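Local coordinates for GTPase activator-like protein (Chaetomium thermophilum, PDB 5HIU) that is the N-terminal part of the fungal TSC2 protein, a chain that as a whole probably activates a GTPase through a separate Rap-GAP domain, at residues A42-K45 and L46-A49; E101-H104 and T105-P109; L430-R433 and V434-I438. All coordinates share one frame; numbering follows the deposited sequence.

Interaction 1 (A42-K45 and L46-A49); sequences AANK and LRFA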
loop_
_atom_site.group_PDB
_atom_site.type_symbol
_atom_site.label_atom_id
_atom_site.label_comp_id
_atom_site.label_asym_id
_atom_site.label_seq_id
_atom_site.Cartn_x
_atom_site.Cartn_y
_atom_site.Cartn_z
ATOM N N ALA A 42 5.903 29.317 32.753
ATOM C CA ALA A 42 5.633 30.362 31.768
ATOM C C ALA A 42 5.146 29.729 30.473
ATOM O O ALA A 42 4.126 30.142 29.893
ATOM C CB ALA A 42 6.891 31.172 31.512
ATOM N N ALA A 43 5.885 28.711 30.048
ATOM C CA ALA A 43 5.520 27.922 28.905
ATOM C C ALA A 43 4.063 27.506 28.992
ATOM O O ALA A 43 3.317 27.617 28.014
ATOM C CB ALA A 43 6.418 26.698 28.807
ATOM N N ASN A 44 3.660 27.016 30.156
ATOM C CA ASN A 44 2.309 26.498 30.316
ATOM C C ASN A 44 1.271 27.615 30.242
ATOM O O ASN A 44 0.191 27.431 29.691
ATOM C CB ASN A 44 2.160 25.738 31.646
ATOM C CG ASN A 44 2.561 24.284 31.542
ATOM O OD1 ASN A 44 1.746 23.427 31.216
ATOM N ND2 ASN A 44 3.809 23.993 31.840
ATOM N N LYS A 45 1.597 28.768 30.817
ATOM C CA LYS A 45 0.679 29.901 30.820
ATOM C C LYS A 45 0.545 30.510 29.434
ATOM O O LYS A 45 -0.561 30.691 28.936
ATOM C CB LYS A 45 1.156 30.958 31.793
ATOM C CG LYS A 45 0.963 30.541 33.235
ATOM C CD LYS A 45 1.669 31.480 34.172
ATOM C CE LYS A 45 1.338 31.178 35.617
ATOM N NZ LYS A 45 2.141 32.109 36.454
ATOM N N LEU A 46 1.677 30.827 28.816
ATOM C CA LEU A 46 1.696 31.223 27.409
ATOM C C LEU A 46 0.923 30.259 26.528
ATOM O O LEU A 46 0.188 30.673 25.644
ATOM C CB LEU A 46 3.124 31.290 26.896
ATOM C CG LEU A 46 3.781 32.596 27.250
ATOM C CD1 LEU A 46 5.292 32.478 27.122
ATOM C CD2 LEU A 46 3.218 33.686 26.360
ATOM N N ARG A 47 1.076 28.970 26.749
ATOM C CA ARG A 47 0.335 28.055 25.916
ATOM C C ARG A 47 -1.139 28.377 26.017
ATOM O O ARG A 47 -1.864 28.236 25.045
ATOM C CB ARG A 47 0.592 26.610 26.285
ATOM C CG ARG A 47 -0.000 25.660 25.287
ATOM C CD ARG A 47 0.256 24.224 25.672
ATOM N NE ARG A 47 -0.665 23.728 26.695
ATOM C CZ ARG A 47 -0.409 23.681 28.003
ATOM N NH1 ARG A 47 0.752 24.103 28.487
ATOM N NH2 ARG A 47 -1.319 23.192 28.835
ATOM N N PHE A 48 -1.572 28.812 27.193
ATOM C CA PHE A 48 -2.946 29.275 27.393
ATOM C C PHE A 48 -3.182 30.628 26.715
ATOM O O PHE A 48 -4.196 30.821 26.049
ATOM C CB PHE A 48 -3.284 29.341 28.898
ATOM C CG PHE A 48 -3.896 28.081 29.421
ATOM C CD1 PHE A 48 -3.184 26.893 29.394
ATOM C CD2 PHE A 48 -5.192 28.071 29.906
ATOM C CE1 PHE A 48 -3.747 25.713 29.846
ATOM C CE2 PHE A 48 -5.762 26.896 30.357
ATOM C CZ PHE A 48 -5.041 25.714 30.321
ATOM N N ALA A 49 -2.238 31.549 26.890
ATOM C CA ALA A 49 -2.303 32.894 26.309
ATOM C C ALA A 49 -2.405 32.878 24.795
ATOM O O ALA A 49 -3.271 33.528 24.205
ATOM C CB ALA A 49 -1.074 33.685 26.714
#

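Interaction 2 (E101-H104 and T105-P109); sequences EYFH and TLTGP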
loop_
_atom_site.group_PDB
_atom_site.type_symbol
_atom_site.label_atom_id
_atom_site.label_comp_id
_atom_site.label_asym_id
_atom_site.label_seq_id
_atom_site.Cartn_x
_atom_site.Cartn_y
_atom_site.Cartn_z
ATOM N N GLU A 101 12.000 27.957 9.994
ATOM C CA GLU A 101 12.714 27.837 11.242
ATOM C C GLU A 101 11.964 26.954 12.210
ATOM O O GLU A 101 12.544 26.236 13.036
ATOM C CB GLU A 101 12.932 29.217 11.837
ATOM C CG GLU A 101 13.980 29.234 12.931
ATOM C CD GLU A 101 14.357 30.640 13.338
ATOM O OE1 GLU A 101 14.563 31.510 12.429
ATOM O OE2 GLU A 101 14.445 30.852 14.577
ATOM N N TYR A 102 10.652 26.997 12.103
ATOM C CA TYR A 102 9.835 26.104 12.874
ATOM C C TYR A 102 10.067 24.657 12.423
ATOM O O TYR A 102 10.304 23.768 13.240
ATOM C CB TYR A 102 8.370 26.520 12.765
ATOM C CG TYR A 102 8.090 27.965 13.190
ATOM C CD1 TYR A 102 8.963 28.670 14.011
ATOM C CD2 TYR A 102 6.935 28.611 12.777
ATOM C CE1 TYR A 102 8.698 29.975 14.376
ATOM C CE2 TYR A 102 6.660 29.905 13.148
ATOM C CZ TYR A 102 7.542 30.575 13.946
ATOM O OH TYR A 102 7.261 31.855 14.312
ATOM N N PHE A 103 10.060 24.414 11.127
ATOM C CA PHE A 103 10.278 23.053 10.647
ATOM C C PHE A 103 11.606 22.461 11.166
ATOM O O PHE A 103 11.658 21.334 11.608
ATOM C CB PHE A 103 10.210 23.025 9.125
ATOM C CG PHE A 103 10.579 21.712 8.529
ATOM C CD1 PHE A 103 9.622 20.725 8.347
ATOM C CD2 PHE A 103 11.883 21.460 8.125
ATOM C CE1 PHE A 103 9.958 19.505 7.777
ATOM C CE2 PHE A 103 12.222 20.242 7.559
ATOM C CZ PHE A 103 11.262 19.264 7.381
ATOM N N HIS A 104 12.684 23.216 11.121
ATOM C CA HIS A 104 13.965 22.661 11.534
ATOM C C HIS A 104 14.072 22.477 13.029
ATOM O O HIS A 104 14.724 21.536 13.490
ATOM C CB HIS A 104 15.085 23.507 10.988
ATOM C CG HIS A 104 15.179 23.420 9.502
ATOM N ND1 HIS A 104 14.840 24.465 8.667
ATOM C CD2 HIS A 104 15.517 22.389 8.697
ATOM C CE1 HIS A 104 14.992 24.090 7.411
ATOM N NE2 HIS A 104 15.405 22.833 7.402
ATOM N N THR A 105 13.417 23.361 13.780
ATOM C CA THR A 105 13.303 23.207 15.216
ATOM C C THR A 105 12.520 21.930 15.556
ATOM O O THR A 105 12.966 21.110 16.356
ATOM C CB THR A 105 12.565 24.411 15.826
ATOM O OG1 THR A 105 13.302 25.603 15.595
ATOM C CG2 THR A 105 12.337 24.244 17.320
ATOM N N LEU A 106 11.349 21.767 14.953
ATOM C CA LEU A 106 10.493 20.659 15.330
ATOM C C LEU A 106 10.939 19.297 14.793
ATOM O O LEU A 106 10.577 18.289 15.366
ATOM C CB LEU A 106 9.048 20.940 14.936
ATOM C CG LEU A 106 8.640 20.689 13.482
ATOM C CD1 LEU A 106 8.275 19.228 13.187
ATOM C CD2 LEU A 106 7.467 21.602 13.132
ATOM N N THR A 107 11.720 19.256 13.719
ATOM C CA THR A 107 12.001 17.996 13.028
ATOM C C THR A 107 13.332 17.384 13.370
ATOM O O THR A 107 13.519 16.185 13.164
ATOM C CB THR A 107 12.002 18.175 11.509
ATOM O OG1 THR A 107 12.872 19.258 11.155
ATOM C CG2 THR A 107 10.640 18.480 11.031
ATOM N N GLY A 108 14.253 18.197 13.869
ATOM C CA GLY A 108 15.608 17.746 14.177
ATOM C C GLY A 108 15.737 16.899 15.435
ATOM O O GLY A 108 14.740 16.377 15.934
ATOM N N PRO A 109 16.983 16.723 15.927
ATOM C CA PRO A 109 17.296 15.951 17.126
ATOM C C PRO A 109 16.282 16.154 18.237
ATOM O O PRO A 109 16.115 17.268 18.726
ATOM C CB PRO A 109 18.661 16.509 17.546
ATOM C CG PRO A 109 19.308 16.917 16.260
ATOM C CD PRO A 109 18.222 17.132 15.228
#

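Interaction 3 (L430-R433 and V434-I438); sequences LILR and VENLI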
loop_
_atom_site.group_PDB
_atom_site.type_symbol
_atom_site.label_atom_id
_atom_site.label_comp_id
_atom_site.label_asym_id
_atom_site.label_seq_id
_atom_site.Cartn_x
_atom_site.Cartn_y
_atom_site.Cartn_z
ATOM N N LEU A 430 -16.606 -25.981 -15.491
ATOM C CA LEU A 430 -16.110 -25.823 -16.859
ATOM C C LEU A 430 -16.783 -26.802 -17.846
ATOM O O LEU A 430 -17.314 -26.413 -18.896
ATOM C CB LEU A 430 -14.597 -26.031 -16.873
ATOM C CG LEU A 430 -13.862 -25.747 -18.179
ATOM C CD1 LEU A 430 -14.112 -24.326 -18.671
ATOM C CD2 LEU A 430 -12.372 -26.000 -17.973
ATOM N N ILE A 431 -16.756 -28.079 -17.504
ATOM C CA ILE A 431 -17.480 -29.050 -18.284
ATOM C C ILE A 431 -18.863 -28.487 -18.582
ATOM O O ILE A 431 -19.248 -28.391 -19.743
ATOM C CB ILE A 431 -17.568 -30.426 -17.572
ATOM C CG1 ILE A 431 -16.170 -31.075 -17.432
ATOM C CG2 ILE A 431 -18.529 -31.354 -18.307
ATOM C CD1 ILE A 431 -15.197 -30.739 -18.548
ATOM N N LEU A 432 -19.589 -28.065 -17.552
ATOM C CA LEU A 432 -20.953 -27.592 -17.765
ATOM C C LEU A 432 -20.983 -26.447 -18.775
ATOM O O LEU A 432 -21.814 -26.439 -19.686
ATOM C CB LEU A 432 -21.628 -27.168 -16.451
ATOM C CG LEU A 432 -23.138 -26.885 -16.563
ATOM C CD1 LEU A 432 -23.929 -28.129 -16.934
ATOM C CD2 LEU A 432 -23.694 -26.290 -15.282
ATOM N N ARG A 433 -20.065 -25.500 -18.618
ATOM C CA ARG A 433 -20.001 -24.337 -19.504
ATOM C C ARG A 433 -19.624 -24.701 -20.945
ATOM O O ARG A 433 -20.266 -24.242 -21.879
ATOM C CB ARG A 433 -19.007 -23.314 -18.965
ATOM C CG ARG A 433 -18.901 -22.040 -19.783
ATOM C CD ARG A 433 -20.244 -21.345 -19.970
ATOM N NE ARG A 433 -20.085 -20.087 -20.700
ATOM C CZ ARG A 433 -21.083 -19.360 -21.200
ATOM N NH1 ARG A 433 -22.345 -19.746 -21.052
ATOM N NH2 ARG A 433 -20.816 -18.234 -21.852
ATOM N N VAL A 434 -18.577 -25.510 -21.112
ATOM C CA VAL A 434 -18.123 -25.933 -22.429
ATOM C C VAL A 434 -19.209 -26.757 -23.099
ATOM O O VAL A 434 -19.434 -26.684 -24.309
ATOM C CB VAL A 434 -16.851 -26.787 -22.331
ATOM C CG1 VAL A 434 -16.551 -27.473 -23.663
ATOM C CG2 VAL A 434 -15.675 -25.928 -21.898
ATOM N N GLU A 435 -19.861 -27.556 -22.277
ATOM C CA GLU A 435 -21.017 -28.322 -22.678
ATOM C C GLU A 435 -22.129 -27.416 -23.186
ATOM O O GLU A 435 -22.714 -27.675 -24.229
ATOM C CB GLU A 435 -21.476 -29.113 -21.470
ATOM C CG GLU A 435 -22.646 -30.029 -21.674
ATOM C CD GLU A 435 -22.823 -30.941 -20.480
ATOM O OE1 GLU A 435 -21.891 -31.720 -20.188
ATOM O OE2 GLU A 435 -23.884 -30.867 -19.831
ATOM N N ASN A 436 -22.406 -26.350 -22.450
ATOM C CA ASN A 436 -23.431 -25.385 -22.848
ATOM C C ASN A 436 -23.096 -24.635 -24.116
ATOM O O ASN A 436 -23.993 -24.314 -24.893
ATOM C CB ASN A 436 -23.679 -24.345 -21.746
ATOM C CG ASN A 436 -24.593 -24.846 -20.649
ATOM O OD1 ASN A 436 -24.292 -24.687 -19.467
ATOM N ND2 ASN A 436 -25.722 -25.431 -21.029
ATOM N N LEU A 437 -21.817 -24.317 -24.303
ATOM C CA LEU A 437 -21.391 -23.550 -25.464
ATOM C C LEU A 437 -21.635 -24.347 -26.730
ATOM O O LEU A 437 -22.135 -23.815 -27.717
ATOM C CB LEU A 437 -19.925 -23.180 -25.360
ATOM C CG LEU A 437 -19.642 -22.029 -24.392
ATOM C CD1 LEU A 437 -18.174 -22.047 -24.030
ATOM C CD2 LEU A 437 -20.003 -20.665 -24.960
ATOM N N ILE A 438 -21.310 -25.631 -26.682
ATOM C CA ILE A 438 -21.567 -26.515 -27.790
ATOM C C ILE A 438 -23.055 -26.544 -28.073
ATOM O O ILE A 438 -23.484 -26.365 -29.208
ATOM C CB ILE A 438 -21.116 -27.955 -27.484
ATOM C CG1 ILE A 438 -19.596 -28.004 -27.327
ATOM C CG2 ILE A 438 -21.569 -28.915 -28.589
ATOM C CD1 ILE A 438 -19.103 -29.251 -26.635
#

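Interaction 1 (A42-K45 and L46-A49)
Arg-47 NH1 donates a hydrogen bond to Asn-44 OD1, 3.0 Å away and one turn earlier in the same helix. The N-H points fairly straight at the oxygen, at 158°. Asn-44 OD1 lies at the edge of the guanidinium, near its plane. Arg-47 NH1 sits above the Asn-44 carbonyl plane, not on a lone pair. The two flat groups stand nearly perpendicular, 85° apart, while the side chains run side by side. A bend at chi3 (80°) turns the Arg-47 guanidinium back toward Asn-44. The other end of the amide is held too, since Asn-44 ND2 bonds to Val-40 O.

Backbone bonds link the same turns. Leu-46 N donates to Ala-42 O at 2.8 Å, and Ala-49 N donates to Lys-45 O at 2.8 Å. Phe-48 N reaches Asn-44 O only weakly, at 3.4 Å. Phe-48 CD1 also comes within 3.4 Å of Asn-44 O.

Leu-46 is buried. Its CB and CG rest against Ala-42 O, and its side chain packs on Leu-27 and Leu-31 of helix 22-33 and on Leu-84 of helix 75-89. Arg-47 touches Glu-83 and Glu-87 of helix 75-89. Helix 36-52 therefore packs against both of these helices.

Interaction 2 (E101-H104 and T105-P109)
Two torsions bring Thr-107 against Phe-103. Phe-103 CG is anti to its backbone N (chi1 173°). Thr-107 OG1 stands between its own N and carbonyl carbon (chi1 52°), which directs the hydroxyl back to Phe-103 O and sets CG2 over the ring. CG2 makes a CH-pi contact, 3.7 Å from the centroid of the Phe-103 ring and 20° off its normal. The methyl is displaced toward CE1, its nearest ring atom. OG1 donates to Phe-103 O, but the modelled 2.4 Å is very short and its exact value is doubtful. Thr-107 N donates to the same oxygen at 3.0 Å.

Thr-105, two residues earlier, also turns its hydroxyl to the carbonyl four residues back, but from a different rotamer. Its OG1 lies beside its own N and donates to Glu-101 O at 2.7 Å. Thr-105 N donates there as well, at 3.1 Å. The two donors approach from opposite faces of the carbonyl plane, and together they grip one oxygen twice. OG1 also has a weak bond from Trp-62 NE1.

Phe-103 is buried and stacks with Phe-135. Its neighbours include Leu-122 and Leu-142.

Gly-108 is the first residue to leave helical geometry, and its N bonds weakly to His-104 O. Thr-105 is a typical helical threonine, its hydroxyl bonded to the carbonyl four residues back. Thr-107 is probably another, near the C-terminal end of helix 96-107.

Interaction 3 (L430-R433 and V434-I438)
Arg-433 and Leu-437 meet one turn apart, on the side of helix 423-441 that faces helix 352-366. The arginine can be followed outward from CB, which lies 3.1 Å from Val-434 N, the next backbone nitrogen. CG is anti to the backbone N (chi1 -178°) and still lies near Val-434 N. The chain then bends at chi2 (56°) and is extended at chi3, which carries it across Leu-437 at a slant. NE comes 4.2 Å from Leu-437 CG. It is held from outside the two segments, by a hydrogen bond to Phe-366 O. CZ lies close to Leu-437 CD2, and the tip nitrogen NH2 is 4.0 Å from the same methyl. CD2 sits over one face of the guanidinium, offset toward its rim. NH2, like NE, has a hydrogen-bond partner outside the two segments. Arg-433 also touches His-367.

The motif is a regular alpha-helix within an all-helical array, and each turn is closed by backbone bonds four residues apart. Val-434 N donates to Leu-430 O at 2.7 Å in an almost straight bond (177°). Leu-437 N donates to Arg-433 O at 2.9 Å.

On the buried side, Leu-430 CD1 packs against Val-434 CG2 at 3.9 Å. Leu-430 continues onto Phe-366 and Ala-389, and Val-434 onto Phe-386, which joins this helix to helices 352-366 and 383-391. Ile-431 packs on Phe-454 and Val-458 of helix 448-459. Its CG2 also meets Glu-435 OE1. Leu-432 is exposed and lies side by side with Asn-436, pointing the same way. Asn-436 OD1 is 3.8 Å from Leu-432 CG. The carboxylate oxygen OE2 of Glu-435 lies 4.0 Å from Leu-432 CD1.

Overall arrangement
From the N terminus the chain passes interaction 1 on helix 36-52, then interaction 2 on helix 96-107, and much later interaction 3 on helix 423-441. Each joins neighbouring turns of one helix and closes no long loop. They lie in series, so none nests in or crosses another. Interactions 1 and 2 lie in the N-terminal half, with centres about 21 Å apart, and helix 75-89 touches both. Interaction 3 lies on the opposite side of the chain's centre, about 78 Å from interaction 1 between centres. There helix 423-441 packs with helices 352-366, 383-391 and 448-459. Two contacts thus lie in the N-terminal half of the elongated array and one near its C-terminal end.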